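Local structure of O-succinylhomoserine sulfhydrylase (Mycobacterium tuberculosis, 3NDN) at residues V347-M351 / D410-S414; T327-L333 / G391-V397; A288-E293 / V304-L309. The protein probably catalyses the pyridoxal 5'-phosphate-dependent formation of L-homocysteine from O-succinyl-L-homoserine and hydrogen sulfide, a step in methionine biosynthesis. All coordinates share one frame. Residue numbers count along the deposited sequence, not the author numbering.

Contact 1 (V347-M351 / D410-S414)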
ATOM      1  N   VAL A 347     -29.141  21.112  15.923  1.00 39.13           N
ATOM      2  CA  VAL A 347     -29.496  19.875  15.211  1.00 37.79           C
ATOM      3  C   VAL A 347     -28.238  19.062  14.863  1.00 37.83           C
ATOM      4  O   VAL A 347     -28.179  17.844  15.112  1.00 36.96           O
ATOM      5  CB  VAL A 347     -30.336  20.181  13.925  1.00 37.56           C
ATOM      6  CG1 VAL A 347     -30.570  18.925  13.090  1.00 36.38           C
ATOM      7  CG2 VAL A 347     -31.688  20.836  14.293  1.00 37.35           C
ATOM      8  N   LEU A 348     -27.231  19.732  14.322  1.00 37.52           N
ATOM      9  CA  LEU A 348     -25.968  19.045  14.000  1.00 38.40           C
ATOM     10  C   LEU A 348     -25.328  18.440  15.250  1.00 39.26           C
ATOM     11  O   LEU A 348     -24.836  17.312  15.214  1.00 38.92           O
ATOM     12  CB  LEU A 348     -24.991  19.976  13.286  1.00 38.49           C
ATOM     13  CG  LEU A 348     -24.981  19.961  11.748  1.00 38.32           C
ATOM     14  CD1 LEU A 348     -26.324  20.354  11.158  1.00 37.33           C
ATOM     15  CD2 LEU A 348     -23.893  20.910  11.274  1.00 38.61           C
ATOM     16  N   ASP A 349     -25.380  19.183  16.361  1.00 40.05           N
ATOM     17  CA  ASP A 349     -24.741  18.757  17.608  1.00 40.89           C
ATOM     18  C   ASP A 349     -25.466  17.597  18.319  1.00 41.35           C
ATOM     19  O   ASP A 349     -24.894  16.964  19.207  1.00 41.74           O
ATOM     20  CB  ASP A 349     -24.546  19.953  18.558  1.00 41.62           C
ATOM     21  CG  ASP A 349     -23.479  20.939  18.073  1.00 42.31           C
ATOM     22  OD1 ASP A 349     -22.635  20.603  17.197  1.00 42.10           O
ATOM     23  OD2 ASP A 349     -23.462  22.069  18.603  1.00 43.58           O
ATOM     24  N   LYS A 350     -26.704  17.302  17.911  1.00 41.36           N
ATOM     25  CA  LYS A 350     -27.477  16.186  18.487  1.00 42.11           C
ATOM     26  C   LYS A 350     -27.352  14.847  17.745  1.00 41.66           C
ATOM     27  O   LYS A 350     -27.717  13.799  18.288  1.00 41.43           O
ATOM     28  CB  LYS A 350     -28.962  16.567  18.625  1.00 42.69           C
ATOM     29  CG  LYS A 350     -29.275  17.481  19.785  1.00 44.97           C
ATOM     30  CD  LYS A 350     -30.744  17.966  19.762  1.00 48.76           C
ATOM     31  CE  LYS A 350     -31.750  16.834  19.979  1.00 50.85           C
ATOM     32  NZ  LYS A 350     -31.773  16.295  21.373  1.00 54.75           N
ATOM     33  N   MET A 351     -26.834  14.877  16.515  1.00 41.46           N
ATOM     34  CA  MET A 351     -26.532  13.643  15.751  1.00 41.26           C
ATOM     35  C   MET A 351     -25.607  12.717  16.550  1.00 40.78           C
ATOM     36  O   MET A 351     -24.612  13.187  17.127  1.00 41.23           O
ATOM     37  CB  MET A 351     -25.858  13.972  14.414  1.00 41.07           C
ATOM     38  CG  MET A 351     -26.606  14.945  13.508  1.00 43.49           C
ATOM     39  SD  MET A 351     -27.880  14.141  12.536  1.00 48.57           S
ATOM     40  CE  MET A 351     -28.446  15.486  11.489  1.00 48.14           C
ATOM     41  N   ASP A 410     -34.475  12.055  13.168  1.00 36.22           N
ATOM     42  CA  ASP A 410     -35.689  12.383  13.951  1.00 38.39           C
ATOM     43  C   ASP A 410     -35.376  12.799  15.398  1.00 39.63           C
ATOM     44  O   ASP A 410     -36.002  13.726  15.935  1.00 40.27           O
ATOM     45  CB  ASP A 410     -36.685  11.212  13.925  1.00 38.59           C
ATOM     46  CG  ASP A 410     -38.116  11.627  14.346  1.00 41.31           C
ATOM     47  OD1 ASP A 410     -38.676  12.590  13.786  1.00 40.89           O
ATOM     48  OD2 ASP A 410     -38.684  10.966  15.231  1.00 44.45           O
ATOM     49  N   ARG A 411     -34.416  12.123  16.027  1.00 40.42           N
ATOM     50  CA  ARG A 411     -33.981  12.494  17.372  1.00 41.89           C
ATOM     51  C   ARG A 411     -33.311  13.872  17.362  1.00 42.04           C
ATOM     52  O   ARG A 411     -33.565  14.694  18.247  1.00 41.89           O
ATOM     53  CB  ARG A 411     -33.065  11.422  17.985  1.00 42.43           C
ATOM     54  CG  ARG A 411     -33.786  10.105  18.280  1.00 45.35           C
ATOM     55  CD  ARG A 411     -33.037   9.234  19.288  1.00 50.49           C
ATOM     56  NE  ARG A 411     -32.052   8.368  18.640  1.00 53.30           N
ATOM     57  CZ  ARG A 411     -32.290   7.121  18.225  1.00 54.33           C
ATOM     58  NH1 ARG A 411     -33.493   6.571  18.387  1.00 54.23           N
ATOM     59  NH2 ARG A 411     -31.317   6.421  17.646  1.00 53.60           N
ATOM     60  N   ALA A 412     -32.476  14.121  16.352  1.00 41.75           N
ATOM     61  CA  ALA A 412     -31.759  15.402  16.222  1.00 42.33           C
ATOM     62  C   ALA A 412     -32.702  16.598  15.996  1.00 42.92           C
ATOM     63  O   ALA A 412     -32.422  17.705  16.465  1.00 42.70           O
ATOM     64  CB  ALA A 412     -30.690  15.321  15.118  1.00 41.61           C
ATOM     65  N   LEU A 413     -33.808  16.368  15.289  1.00 43.71           N
ATOM     66  CA  LEU A 413     -34.821  17.415  15.024  1.00 45.17           C
ATOM     67  C   LEU A 413     -35.794  17.635  16.191  1.00 47.17           C
ATOM     68  O   LEU A 413     -36.361  18.724  16.349  1.00 47.51           O
ATOM     69  CB  LEU A 413     -35.636  17.079  13.760  1.00 44.25           C
ATOM     70  CG  LEU A 413     -34.991  17.198  12.374  1.00 42.79           C
ATOM     71  CD1 LEU A 413     -35.832  16.485  11.319  1.00 40.16           C
ATOM     72  CD2 LEU A 413     -34.775  18.662  12.009  1.00 40.16           C
ATOM     73  N   SER A 414     -35.994  16.582  16.978  1.00 49.16           N
ATOM     74  CA  SER A 414     -37.018  16.541  18.012  1.00 51.37           C
ATOM     75  C   SER A 414     -36.316  16.490  19.369  1.00 52.72           C
ATOM     76  O   SER A 414     -35.925  15.418  19.856  1.00 53.19           O
ATOM     77  CB  SER A 414     -37.942  15.316  17.812  1.00 51.79           C
ATOM     78  OG  SER A 414     -38.261  15.058  16.429  1.00 51.07           O
ATOM     79  OXT SER A 414     -36.084  17.531  20.003  1.00 53.73           O
TER
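Val347 opens the contact with both its backbone and its side chain. Its carbonyl O lies 3.6 Å from Ala412 CB, while its CG1 packs 4.1 Å from that same Ala412 CB and 4.3 Å from Leu413 CD2. The next two residues turn their CA-to-CB bonds away: Leu348 and Asp349 face the second subunit, where Asp349 OD1 accepts a hydrogen bond from the backbone N of Ala59 of that neighbouring chain. What meets here is the last turns of helix 340-350 and of the C-terminal helix 402-413, two helices of the C-terminal domain of a fold-type I PLP enzyme. The small Ala412 lets their backbones come close, with the CA atoms of Lys350 and Ala412 4.9 Å apart. Lys350 points toward the partner helix and reaches across its last turn: CB lies 4.1 Å from Ala412 CB, and CE comes to 3.3 Å from Arg411 O and 3.7 Å from Ala412 O, so its methylene chain lies against main-chain carbonyls. Met351 starts off away from the other segment, but chi1 and chi2, both m, bring SD back to 4.0 Å from Ala412 CB.

Contact 2 (T327-L333 / G391-V397)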
ATOM      1  N   THR A 327     -27.528  11.151  -4.281  1.00 30.81           N
ATOM      2  CA  THR A 327     -27.280  10.683  -2.900  1.00 30.83           C
ATOM      3  C   THR A 327     -27.176  11.798  -1.834  1.00 31.43           C
ATOM      4  O   THR A 327     -26.772  11.527  -0.696  1.00 31.54           O
ATOM      5  CB  THR A 327     -25.974   9.826  -2.821  1.00 30.97           C
ATOM      6  OG1 THR A 327     -24.848  10.660  -3.104  1.00 31.12           O
ATOM      7  CG2 THR A 327     -26.009   8.654  -3.807  1.00 29.95           C
ATOM      8  N   VAL A 328     -27.529  13.036  -2.208  1.00 31.20           N
ATOM      9  CA  VAL A 328     -27.457  14.210  -1.313  1.00 31.05           C
ATOM     10  C   VAL A 328     -28.849  14.875  -1.162  1.00 31.02           C
ATOM     11  O   VAL A 328     -29.557  15.081  -2.157  1.00 31.24           O
ATOM     12  CB  VAL A 328     -26.446  15.246  -1.847  1.00 31.02           C
ATOM     13  CG1 VAL A 328     -26.246  16.388  -0.853  1.00 32.30           C
ATOM     14  CG2 VAL A 328     -25.095  14.588  -2.156  1.00 30.68           C
ATOM     15  N   VAL A 329     -29.223  15.194   0.077  1.00 30.54           N
ATOM     16  CA  VAL A 329     -30.510  15.862   0.394  1.00 31.03           C
ATOM     17  C   VAL A 329     -30.285  17.199   1.131  1.00 31.44           C
ATOM     18  O   VAL A 329     -29.630  17.228   2.174  1.00 31.61           O
ATOM     19  CB  VAL A 329     -31.406  14.967   1.271  1.00 30.65           C
ATOM     20  CG1 VAL A 329     -32.805  15.602   1.471  1.00 31.62           C
ATOM     21  CG2 VAL A 329     -31.514  13.551   0.677  1.00 31.68           C
ATOM     22  N   THR A 330     -30.861  18.282   0.608  1.00 32.14           N
ATOM     23  CA  THR A 330     -30.759  19.621   1.217  1.00 32.88           C
ATOM     24  C   THR A 330     -32.138  20.024   1.787  1.00 33.78           C
ATOM     25  O   THR A 330     -33.163  19.772   1.149  1.00 33.96           O
ATOM     26  CB  THR A 330     -30.250  20.651   0.166  1.00 32.45           C
ATOM     27  OG1 THR A 330     -28.970  20.229  -0.340  1.00 32.78           O
ATOM     28  CG2 THR A 330     -30.093  22.056   0.771  1.00 32.72           C
ATOM     29  N   PHE A 331     -32.158  20.620   2.983  1.00 34.47           N
ATOM     30  CA  PHE A 331     -33.412  21.132   3.589  1.00 35.39           C
ATOM     31  C   PHE A 331     -33.238  22.388   4.461  1.00 36.48           C
ATOM     32  O   PHE A 331     -32.125  22.729   4.861  1.00 36.78           O
ATOM     33  CB  PHE A 331     -34.136  20.032   4.381  1.00 35.31           C
ATOM     34  CG  PHE A 331     -33.432  19.616   5.660  1.00 35.92           C
ATOM     35  CD1 PHE A 331     -33.883  20.083   6.895  1.00 36.73           C
ATOM     36  CD2 PHE A 331     -32.346  18.741   5.630  1.00 35.52           C
ATOM     37  CE1 PHE A 331     -33.257  19.701   8.085  1.00 36.92           C
ATOM     38  CE2 PHE A 331     -31.712  18.343   6.817  1.00 36.74           C
ATOM     39  CZ  PHE A 331     -32.165  18.831   8.046  1.00 36.19           C
ATOM     40  N   ALA A 332     -34.358  23.052   4.770  1.00 37.33           N
ATOM     41  CA  ALA A 332     -34.359  24.232   5.632  1.00 39.06           C
ATOM     42  C   ALA A 332     -35.315  24.066   6.815  1.00 40.09           C
ATOM     43  O   ALA A 332     -36.441  23.570   6.652  1.00 39.60           O
ATOM     44  CB  ALA A 332     -34.718  25.496   4.829  1.00 39.11           C
ATOM     45  N   LEU A 333     -34.846  24.471   7.995  1.00 41.07           N
ATOM     46  CA  LEU A 333     -35.635  24.425   9.221  1.00 43.20           C
ATOM     47  C   LEU A 333     -36.707  25.513   9.221  1.00 44.61           C
ATOM     48  O   LEU A 333     -36.478  26.613   8.710  1.00 44.70           O
ATOM     49  CB  LEU A 333     -34.731  24.576  10.454  1.00 43.08           C
ATOM     50  CG  LEU A 333     -33.757  23.435  10.758  1.00 43.46           C
ATOM     51  CD1 LEU A 333     -32.673  23.875  11.722  1.00 43.46           C
ATOM     52  CD2 LEU A 333     -34.465  22.190  11.285  1.00 44.26           C
ATOM     53  N   GLY A 391     -30.578  28.751   8.110  1.00 42.49           N
ATOM     54  CA  GLY A 391     -31.359  27.563   8.507  1.00 41.51           C
ATOM     55  C   GLY A 391     -31.216  26.339   7.608  1.00 39.98           C
ATOM     56  O   GLY A 391     -31.897  25.327   7.803  1.00 39.57           O
ATOM     57  N   VAL A 392     -30.301  26.408   6.645  1.00 39.32           N
ATOM     58  CA  VAL A 392     -30.136  25.331   5.659  1.00 37.92           C
ATOM     59  C   VAL A 392     -29.101  24.276   6.102  1.00 37.05           C
ATOM     60  O   VAL A 392     -28.011  24.626   6.573  1.00 37.41           O
ATOM     61  CB  VAL A 392     -29.776  25.909   4.265  1.00 38.08           C
ATOM     62  CG1 VAL A 392     -29.451  24.807   3.284  1.00 36.73           C
ATOM     63  CG2 VAL A 392     -30.924  26.774   3.732  1.00 37.86           C
ATOM     64  N   VAL A 393     -29.477  23.000   5.960  1.00 35.61           N
ATOM     65  CA  VAL A 393     -28.655  21.814   6.317  1.00 34.99           C
ATOM     66  C   VAL A 393     -28.541  20.856   5.103  1.00 34.12           C
ATOM     67  O   VAL A 393     -29.510  20.697   4.351  1.00 34.03           O
ATOM     68  CB  VAL A 393     -29.260  21.073   7.561  1.00 35.03           C
ATOM     69  CG1 VAL A 393     -28.486  19.804   7.909  1.00 34.45           C
ATOM     70  CG2 VAL A 393     -29.296  22.005   8.780  1.00 36.22           C
ATOM     71  N   ARG A 394     -27.357  20.262   4.893  1.00 33.44           N
ATOM     72  CA  ARG A 394     -27.111  19.296   3.792  1.00 32.59           C
ATOM     73  C   ARG A 394     -26.667  17.909   4.309  1.00 31.96           C
ATOM     74  O   ARG A 394     -25.700  17.822   5.078  1.00 30.95           O
ATOM     75  CB  ARG A 394     -26.025  19.827   2.846  1.00 32.33           C
ATOM     76  CG  ARG A 394     -25.969  19.095   1.497  1.00 32.57           C
ATOM     77  CD  ARG A 394     -24.697  19.412   0.705  1.00 33.79           C
ATOM     78  NE  ARG A 394     -23.484  18.866   1.325  1.00 34.48           N
ATOM     79  CZ  ARG A 394     -22.246  19.114   0.895  1.00 35.77           C
ATOM     80  NH1 ARG A 394     -22.040  19.916  -0.152  1.00 34.69           N
ATOM     81  NH2 ARG A 394     -21.201  18.576   1.521  1.00 34.83           N
ATOM     82  N   ILE A 395     -27.349  16.838   3.881  1.00 30.79           N
ATOM     83  CA  ILE A 395     -26.994  15.466   4.308  1.00 31.07           C
ATOM     84  C   ILE A 395     -26.516  14.591   3.125  1.00 30.37           C
ATOM     85  O   ILE A 395     -27.198  14.487   2.089  1.00 30.56           O
ATOM     86  CB  ILE A 395     -28.155  14.746   5.060  1.00 31.56           C
ATOM     87  CG1 ILE A 395     -28.501  15.486   6.363  1.00 32.26           C
ATOM     88  CG2 ILE A 395     -27.787  13.273   5.380  1.00 31.42           C
ATOM     89  CD1 ILE A 395     -29.754  14.953   7.072  1.00 34.68           C
ATOM     90  N   SER A 396     -25.343  13.990   3.291  1.00 30.26           N
ATOM     91  CA  SER A 396     -24.763  13.059   2.305  1.00 29.21           C
ATOM     92  C   SER A 396     -25.064  11.622   2.730  1.00 29.22           C
ATOM     93  O   SER A 396     -24.627  11.181   3.792  1.00 29.29           O
ATOM     94  CB  SER A 396     -23.262  13.320   2.177  1.00 29.25           C
ATOM     95  OG  SER A 396     -22.623  12.459   1.240  1.00 29.50           O
ATOM     96  N   VAL A 397     -25.816  10.895   1.901  1.00 29.63           N
ATOM     97  CA  VAL A 397     -26.324   9.540   2.246  1.00 30.30           C
ATOM     98  C   VAL A 397     -25.410   8.382   1.817  1.00 30.90           C
ATOM     99  O   VAL A 397     -25.075   8.244   0.629  1.00 30.45           O
ATOM    100  CB  VAL A 397     -27.766   9.332   1.706  1.00 30.73           C
ATOM    101  CG1 VAL A 397     -28.318   7.917   2.029  1.00 30.75           C
ATOM    102  CG2 VAL A 397     -28.706  10.402   2.300  1.00 30.57           C
TER
HETATM  103  O   HOH W   1     -23.024  11.393  -1.371  1.00 29.10           O
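Six backbone hydrogen bonds join the two antiparallel segments. Val329 and Ile395 form one hydrogen-bonded pair (Val329 N to Ile395 O and Ile395 N to Val329 O, both 2.9 Å); Phe331 and Val393 form the next (Phe331 N to Val393 O 3.0 Å, Val393 N to Phe331 O 2.9 Å). Val397 N to Thr327 O (2.8 Å) and Leu333 N to Gly391 O (3.1 Å) close the ladder at its ends. CA-H...O contacts fill the gaps, as between Val328 CA and Ile395 O at 3.4 Å.

Apolar packing dominates the face of Val329, Phe331, Val393 and Ile395. The Phe331 ring, at chi1 p, swings across to the partner strand: Val393 CB sits over its face in a CH-pi contact, 3.7 Å from CZ, and Ile395 CD1 is 3.9 Å from CE2.

The face of Val328, Thr330, Ala332, Val392, Arg394 and Ser396 is mixed. Thr330 OG1 hydrogen-bonds Pro178 O, while Arg394, its CG 3.6 Å from Val328 CG1, hydrogen-bonds Asn177 OD1 through NH1. Just beyond the strand, a water links Thr327 OG1 (2.6 Å) to Ser396 OG (2.8 Å); Thr327 OG1 also hydrogen-bonds His228.

These are inner, neighbouring strands of the C-terminal domain sheet of a fold-type I PLP enzyme, helices packing on its apolar face; the position of Arg394 is consistent with the arginine that binds the substrate carboxylate in relatives.

Contact 3 (A288-E293 / V304-L309)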
ATOM      1  N   ALA A 288     -31.562   7.729  -0.190  1.00 31.05           N
ATOM      2  CA  ALA A 288     -31.737   9.198  -0.215  1.00 31.71           C
ATOM      3  C   ALA A 288     -33.193   9.607  -0.583  1.00 32.22           C
ATOM      4  O   ALA A 288     -33.756  10.567  -0.009  1.00 32.33           O
ATOM      5  CB  ALA A 288     -30.736   9.822  -1.160  1.00 31.55           C
ATOM      6  N   GLN A 289     -33.810   8.862  -1.509  1.00 32.00           N
ATOM      7  CA  GLN A 289     -35.225   9.085  -1.888  1.00 32.99           C
ATOM      8  C   GLN A 289     -36.137   8.939  -0.665  1.00 32.93           C
ATOM      9  O   GLN A 289     -37.030   9.763  -0.456  1.00 32.27           O
ATOM     10  CB  GLN A 289     -35.638   8.089  -2.990  1.00 33.08           C
ATOM     11  CG  GLN A 289     -37.089   8.194  -3.476  1.00 35.28           C
ATOM     12  CD  GLN A 289     -37.295   9.273  -4.527  1.00 36.55           C
ATOM     13  OE1 GLN A 289     -36.522   9.394  -5.480  1.00 35.89           O
ATOM     14  NE2 GLN A 289     -38.369  10.037  -4.378  1.00 36.94           N
ATOM     15  N   ARG A 290     -35.920   7.890   0.136  1.00 32.90           N
ATOM     16  CA  ARG A 290     -36.708   7.670   1.360  1.00 34.26           C
ATOM     17  C   ARG A 290     -36.497   8.770   2.410  1.00 33.73           C
ATOM     18  O   ARG A 290     -37.441   9.181   3.084  1.00 34.07           O
ATOM     19  CB  ARG A 290     -36.417   6.290   1.999  1.00 34.55           C
ATOM     20  CG  ARG A 290     -37.046   5.076   1.303  1.00 37.93           C
ATOM     21  CD  ARG A 290     -36.829   3.773   2.113  1.00 43.64           C
ATOM     22  NE  ARG A 290     -37.336   3.899   3.481  1.00 47.88           N
ATOM     23  CZ  ARG A 290     -37.072   3.070   4.493  1.00 50.32           C
ATOM     24  NH1 ARG A 290     -36.297   2.004   4.330  1.00 50.98           N
ATOM     25  NH2 ARG A 290     -37.596   3.315   5.690  1.00 51.79           N
ATOM     26  N   ILE A 291     -35.252   9.211   2.565  1.00 33.55           N
ATOM     27  CA  ILE A 291     -34.888  10.273   3.525  1.00 32.96           C
ATOM     28  C   ILE A 291     -35.485  11.637   3.117  1.00 33.41           C
ATOM     29  O   ILE A 291     -35.974  12.394   3.972  1.00 33.97           O
ATOM     30  CB  ILE A 291     -33.319  10.313   3.766  1.00 32.70           C
ATOM     31  CG1 ILE A 291     -32.880   9.096   4.592  1.00 32.29           C
ATOM     32  CG2 ILE A 291     -32.871  11.608   4.490  1.00 32.78           C
ATOM     33  CD1 ILE A 291     -31.371   8.753   4.515  1.00 30.26           C
ATOM     34  N   ALA A 292     -35.481  11.931   1.818  1.00 32.90           N
ATOM     35  CA  ALA A 292     -36.083  13.162   1.294  1.00 33.19           C
ATOM     36  C   ALA A 292     -37.587  13.214   1.573  1.00 33.75           C
ATOM     37  O   ALA A 292     -38.112  14.250   1.995  1.00 34.08           O
ATOM     38  CB  ALA A 292     -35.818  13.289  -0.203  1.00 33.20           C
ATOM     39  N   GLU A 293     -38.268  12.082   1.361  1.00 33.83           N
ATOM     40  CA  GLU A 293     -39.700  11.974   1.637  1.00 34.88           C
ATOM     41  C   GLU A 293     -40.030  12.102   3.140  1.00 35.23           C
ATOM     42  O   GLU A 293     -41.049  12.708   3.517  1.00 35.28           O
ATOM     43  CB  GLU A 293     -40.256  10.668   1.034  1.00 35.22           C
ATOM     44  CG  GLU A 293     -40.216  10.640  -0.504  1.00 35.06           C
ATOM     45  CD  GLU A 293     -40.440   9.251  -1.099  1.00 38.98           C
ATOM     46  OE1 GLU A 293     -40.419   8.251  -0.343  1.00 40.47           O
ATOM     47  OE2 GLU A 293     -40.618   9.160  -2.335  1.00 37.10           O
ATOM     48  N   VAL A 304     -37.723  21.029   1.268  1.00 35.72           N
ATOM     49  CA  VAL A 304     -36.667  20.088   0.870  1.00 35.23           C
ATOM     50  C   VAL A 304     -36.275  20.319  -0.595  1.00 35.57           C
ATOM     51  O   VAL A 304     -37.119  20.665  -1.429  1.00 35.92           O
ATOM     52  CB  VAL A 304     -37.117  18.604   1.075  1.00 35.39           C
ATOM     53  CG1 VAL A 304     -36.001  17.609   0.664  1.00 35.34           C
ATOM     54  CG2 VAL A 304     -37.526  18.349   2.517  1.00 34.25           C
ATOM     55  N   ARG A 305     -34.993  20.138  -0.916  1.00 35.47           N
ATOM     56  CA  ARG A 305     -34.566  20.119  -2.313  1.00 35.69           C
ATOM     57  C   ARG A 305     -33.894  18.779  -2.640  1.00 34.84           C
ATOM     58  O   ARG A 305     -32.886  18.415  -2.026  1.00 34.75           O
ATOM     59  CB  ARG A 305     -33.652  21.316  -2.644  1.00 36.46           C
ATOM     60  CG  ARG A 305     -34.357  22.666  -2.837  1.00 38.58           C
ATOM     61  CD  ARG A 305     -35.169  22.725  -4.138  1.00 41.91           C
ATOM     62  NE  ARG A 305     -35.740  24.056  -4.357  1.00 44.88           N
ATOM     63  CZ  ARG A 305     -36.943  24.453  -3.927  1.00 46.71           C
ATOM     64  NH1 ARG A 305     -37.746  23.623  -3.259  1.00 47.51           N
ATOM     65  NH2 ARG A 305     -37.353  25.686  -4.181  1.00 47.24           N
ATOM     66  N   TYR A 306     -34.517  18.035  -3.559  1.00 34.21           N
ATOM     67  CA  TYR A 306     -34.048  16.742  -4.064  1.00 33.02           C
ATOM     68  C   TYR A 306     -34.710  16.572  -5.437  1.00 32.66           C
ATOM     69  O   TYR A 306     -35.928  16.724  -5.547  1.00 32.72           O
ATOM     70  CB  TYR A 306     -34.437  15.585  -3.118  1.00 32.78           C
ATOM     71  CG  TYR A 306     -33.882  14.210  -3.515  1.00 31.60           C
ATOM     72  CD1 TYR A 306     -32.509  13.927  -3.414  1.00 31.50           C
ATOM     73  CD2 TYR A 306     -34.732  13.189  -3.995  1.00 31.00           C
ATOM     74  CE1 TYR A 306     -31.995  12.673  -3.781  1.00 30.25           C
ATOM     75  CE2 TYR A 306     -34.226  11.926  -4.354  1.00 30.85           C
ATOM     76  CZ  TYR A 306     -32.861  11.681  -4.251  1.00 31.64           C
ATOM     77  OH  TYR A 306     -32.366  10.451  -4.638  1.00 31.61           O
ATOM     78  N   PRO A 307     -33.915  16.292  -6.495  1.00 31.98           N
ATOM     79  CA  PRO A 307     -34.414  16.332  -7.885  1.00 31.88           C
ATOM     80  C   PRO A 307     -35.530  15.335  -8.236  1.00 32.22           C
ATOM     81  O   PRO A 307     -36.270  15.582  -9.188  1.00 32.56           O
ATOM     82  CB  PRO A 307     -33.151  16.004  -8.717  1.00 31.88           C
ATOM     83  CG  PRO A 307     -32.021  16.427  -7.840  1.00 31.20           C
ATOM     84  CD  PRO A 307     -32.473  15.976  -6.466  1.00 31.53           C
ATOM     85  N   TYR A 308     -35.641  14.228  -7.497  1.00 32.13           N
ATOM     86  CA  TYR A 308     -36.681  13.219  -7.765  1.00 33.17           C
ATOM     87  C   TYR A 308     -37.884  13.314  -6.796  1.00 34.24           C
ATOM     88  O   TYR A 308     -38.730  12.411  -6.731  1.00 34.42           O
ATOM     89  CB  TYR A 308     -36.079  11.798  -7.835  1.00 32.71           C
ATOM     90  CG  TYR A 308     -35.928  11.234  -9.254  1.00 32.18           C
ATOM     91  CD1 TYR A 308     -36.419   9.966  -9.563  1.00 32.80           C
ATOM     92  CD2 TYR A 308     -35.354  11.986 -10.291  1.00 31.21           C
ATOM     93  CE1 TYR A 308     -36.322   9.441 -10.850  1.00 33.57           C
ATOM     94  CE2 TYR A 308     -35.237  11.455 -11.600  1.00 31.87           C
ATOM     95  CZ  TYR A 308     -35.738  10.186 -11.862  1.00 33.28           C
ATOM     96  OH  TYR A 308     -35.653   9.623 -13.121  1.00 35.56           O
ATOM     97  N   LEU A 309     -37.931  14.409  -6.043  1.00 35.67           N
ATOM     98  CA  LEU A 309     -39.126  14.800  -5.282  1.00 37.67           C
ATOM     99  C   LEU A 309     -40.050  15.635  -6.194  1.00 38.76           C
ATOM    100  O   LEU A 309     -39.607  16.646  -6.746  1.00 39.21           O
ATOM    101  CB  LEU A 309     -38.692  15.600  -4.044  1.00 37.84           C
ATOM    102  CG  LEU A 309     -39.568  15.689  -2.794  1.00 40.09           C
ATOM    103  CD1 LEU A 309     -39.940  14.302  -2.249  1.00 37.56           C
ATOM    104  CD2 LEU A 309     -38.862  16.544  -1.731  1.00 39.67           C
TER
HETATM  105  O   HOH W   2     -34.143   8.932  -6.610  1.00 22.21           O
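Gln289 does most of the polar work, and its rotamer explains how. Its CA-to-CB bond points sideways; chi1 t and chi2 p then bring the amide nearer the other segment. OE1 lies at the edge of the Tyr306 ring, 3.6 Å from CE2, and 3.4 Å from Tyr308 CB, near the plane of that ring, while NE2 donates to Glu293 OE2 one helical turn on (3.2 Å) and, weakly, to Tyr308 O (3.4 Å). A water donates to both Gln289 OE1 (2.7 Å) and Tyr306 OH (3.1 Å).

Tyr306, at chi1 t, lays its ring along the helix: Ala292 CB is 3.9 Å from CG and Ala288 CB 4.1 Å from CE1, with the carbonyl of Ala288 over one face. Tyr306 OH is hydrogen-bonded to Gly326 O. Tyr308 starts toward the helix, yet its chi1 of -104°, between wells, leads the ring away, where its OH hydrogen-bonds Met322 O. A type I turn from Tyr306 to Leu309, closed by Leu309 N to Tyr306 O (3.1 Å), brings Leu309 back; its t, p conformation sets CD1 4.1 Å from Glu293 CG. Val304 CG1 adds a looser touch, 4.4 Å from Ala292 CB.

Helix 277-296 thus packs against strand 301-305, outermost in the sheet within this chain, and the turn after it; Ile291, on another side of the same helix, meets Ile406 and Ile409 of helix 402-413, and strand 328-333 pairs with Arg305.

In the fold
Contact 2 forms the middle of the group. Its centre lies about 10 Å from that of contact 3, and Thr330 O probably accepts a hydrogen bond from Arg305 N (2.8 Å), so the sheet runs straight from one into the other. Contact 1, whose centre is about 13 Å from that of contact 2, packs against it through Leu413 CD2 and Leu333 CD2 (3.6 Å) and through Leu348 CD1 and Val393 CG1 (3.9 Å), each of its helices following a strand of contact 2. Contacts 1 and 3 do not touch; their nearest atoms are about 8 Å apart. Contact 2 looks to the active site: Thr327 OG1 is hydrogen-bonded to His228, the sequence neighbour of Lys227, the predicted attachment point of the covalently bound cofactor.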